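Local structure of carbohydrate oxidase (Microdochium nivale, 3RJA) at residues D436-V441 against Y465-R470. The protein oxidises the C1 hydroxyl of mono-, oligo- and polysaccharides to lactones, using a bound FAD and reducing molecular oxygen to hydrogen peroxide. Sequence-based numbering, arbitrary orientation.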
loop_
_atom_site.group_PDB
_atom_site.type_symbol
_atom_site.label_atom_id
_atom_site.label_comp_id
_atom_site.label_asym_id
_atom_site.label_seq_id
_atom_site.Cartn_x
_atom_site.Cartn_y
_atom_site.Cartn_z
ATOM N N ASP A 436 -13.142 5.224 14.996
ATOM C CA ASP A 436 -14.413 5.036 14.296
ATOM C C ASP A 436 -14.435 5.690 12.921
ATOM O O ASP A 436 -14.905 5.091 11.952
ATOM C CB ASP A 436 -15.594 5.560 15.130
ATOM C CG ASP A 436 -15.724 4.861 16.465
ATOM O OD1 ASP A 436 -15.532 3.630 16.559
ATOM O OD2 ASP A 436 -15.998 5.571 17.443
ATOM N N TYR A 437 -13.971 6.928 12.839
ATOM C CA TYR A 437 -13.986 7.646 11.578
ATOM C C TYR A 437 -13.038 6.972 10.582
ATOM O O TYR A 437 -13.405 6.739 9.435
ATOM C CB TYR A 437 -13.613 9.119 11.789
ATOM C CG TYR A 437 -13.708 9.954 10.533
ATOM C CD1 TYR A 437 -14.928 10.492 10.109
ATOM C CD2 TYR A 437 -12.576 10.222 9.761
ATOM C CE1 TYR A 437 -15.007 11.273 8.948
ATOM C CE2 TYR A 437 -12.653 11.015 8.590
ATOM C CZ TYR A 437 -13.867 11.531 8.197
ATOM O OH TYR A 437 -13.932 12.297 7.036
ATOM N N ALA A 438 -11.822 6.662 11.032
ATOM C CA ALA A 438 -10.800 6.069 10.152
ATOM C C ALA A 438 -11.321 4.773 9.554
ATOM O O ALA A 438 -11.244 4.570 8.349
ATOM C CB ALA A 438 -9.517 5.811 10.922
ATOM N N THR A 439 -11.888 3.903 10.393
ATOM C CA THR A 439 -12.307 2.603 9.888
ATOM C C THR A 439 -13.512 2.780 8.995
ATOM O O THR A 439 -13.708 2.014 8.061
ATOM C CB THR A 439 -12.518 1.559 11.013
ATOM O OG1 THR A 439 -13.481 2.051 11.969
ATOM C CG2 THR A 439 -11.169 1.253 11.723
ATOM N N LYS A 440 -14.299 3.830 9.241
ATOM C CA LYS A 440 -15.436 4.098 8.364
ATOM C C LYS A 440 -14.963 4.453 6.950
ATOM O O LYS A 440 -15.524 3.974 5.993
ATOM C CB LYS A 440 -16.333 5.212 8.926
ATOM C CG LYS A 440 -17.764 5.232 8.339
ATOM C CD LYS A 440 -18.478 6.571 8.639
ATOM C CE LYS A 440 -17.946 7.683 7.719
ATOM N NZ LYS A 440 -17.502 8.909 8.454
ATOM N N VAL A 441 -13.938 5.295 6.813
ATOM C CA VAL A 441 -13.507 5.690 5.467
ATOM C C VAL A 441 -12.578 4.658 4.832
ATOM O O VAL A 441 -12.557 4.533 3.597
ATOM C CB VAL A 441 -12.893 7.131 5.413
ATOM C CG1 VAL A 441 -13.937 8.170 5.798
ATOM C CG2 VAL A 441 -11.623 7.261 6.320
ATOM N N TYR A 465 -4.406 -1.465 17.376
ATOM C CA TYR A 465 -3.737 -0.226 17.056
ATOM C C TYR A 465 -4.834 0.810 16.820
ATOM O O TYR A 465 -6.002 0.442 16.634
ATOM C CB TYR A 465 -2.785 -0.393 15.851
ATOM C CG TYR A 465 -3.407 -0.738 14.487
ATOM C CD1 TYR A 465 -3.738 -2.062 14.150
ATOM C CD2 TYR A 465 -3.601 0.249 13.507
ATOM C CE1 TYR A 465 -4.290 -2.380 12.879
ATOM C CE2 TYR A 465 -4.138 -0.064 12.231
ATOM C CZ TYR A 465 -4.460 -1.382 11.913
ATOM O OH TYR A 465 -4.986 -1.715 10.635
ATOM N N PRO A 466 -4.472 2.101 16.799
ATOM C CA PRO A 466 -5.566 3.073 16.886
ATOM C C PRO A 466 -6.523 3.139 15.684
ATOM O O PRO A 466 -7.564 3.815 15.779
ATOM C CB PRO A 466 -4.831 4.422 17.080
ATOM C CG PRO A 466 -3.551 4.043 17.744
ATOM C CD PRO A 466 -3.158 2.738 17.025
ATOM N N GLN A 467 -6.212 2.471 14.571
ATOM C CA GLN A 467 -7.189 2.428 13.483
ATOM C C GLN A 467 -7.535 0.998 13.089
ATOM O O GLN A 467 -7.944 0.737 11.951
ATOM C CB GLN A 467 -6.795 3.314 12.274
ATOM C CG GLN A 467 -6.614 4.802 12.659
ATOM C CD GLN A 467 -6.097 5.713 11.541
ATOM O OE1 GLN A 467 -5.455 5.273 10.588
ATOM N NE2 GLN A 467 -6.367 7.025 11.686
ATOM N N ALA A 468 -7.378 0.077 14.043
ATOM C CA ALA A 468 -7.938 -1.269 13.928
ATOM C C ALA A 468 -9.454 -1.153 13.892
ATOM O O ALA A 468 -10.031 -0.266 14.534
ATOM C CB ALA A 468 -7.511 -2.160 15.145
ATOM N N VAL A 469 -10.089 -2.061 13.163
ATOM C CA VAL A 469 -11.530 -2.246 13.203
ATOM C C VAL A 469 -11.964 -2.616 14.649
ATOM O O VAL A 469 -11.292 -3.399 15.310
ATOM C CB VAL A 469 -11.905 -3.357 12.182
ATOM C CG1 VAL A 469 -13.295 -3.865 12.383
ATOM C CG2 VAL A 469 -11.736 -2.836 10.720
ATOM N N ARG A 470 -13.063 -2.046 15.149
ATOM C CA ARG A 470 -13.592 -2.477 16.464
ATOM C C ARG A 470 -14.243 -3.863 16.399
ATOM O O ARG A 470 -14.963 -4.147 15.450
ATOM C CB ARG A 470 -14.626 -1.492 17.025
ATOM C CG ARG A 470 -14.101 -0.142 17.394
ATOM C CD ARG A 470 -15.152 0.685 18.199
ATOM N NE ARG A 470 -14.638 2.030 18.445
ATOM C CZ ARG A 470 -13.773 2.329 19.410
ATOM N NH1 ARG A 470 -13.324 1.380 20.229
ATOM N NH2 ARG A 470 -13.353 3.580 19.562
HETATM O O HOH W 1 -13.318 6.019 17.839
HETATM O O HOH W 2 -14.594 -0.131 13.620
#
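Thr-439 and Ala-438 press their methyl groups from one face of helix 435-443 against the chain at 465-470, where the nonpolar packing is tight. Thr-439 CG2 pokes at the backbone, 3.3 Å from Gln-467 O and near Ala-468 O as well, and reaches the Val-469 CG2 methyl at 4.2 Å. Ala-438 CB lies alongside the extended Gln-467 side chain, 3.5 Å from its CG and equally close to CD and NE2. The buried amide is satisfied beyond the pair: OE1 is hydrogen-bonded to Tyr-442 OH, while NE2 serves the carbonyls of Asp-430 and Met-433. An alanine in place of Gln-467 would probably deprive those carbonyls of this donor and the Tyr-442 hydroxyl of its amide partner, and open a gap beside the Ala-438 methyl. Both segments belong to the berberine-like region, where a type I turn from Tyr-465 to Ala-468 leads the chain past the helix and brings the Ala-468 side chain about 8 Å from the FAD. Water marks the passage to the polar side: Thr-439 OG1, hydrogen-bonded to Arg-435 O, accepts from a water that in turn accepts from Arg-470 N. Farther out, between exposed side chains, Arg-470 NE donates to the syn side of Asp-436 OD1 at 2.6 Å in a salt bridge, the carboxylate and guanidinium planes 53° apart, and a second water joins Arg-470 NH2 to Asp-436 N.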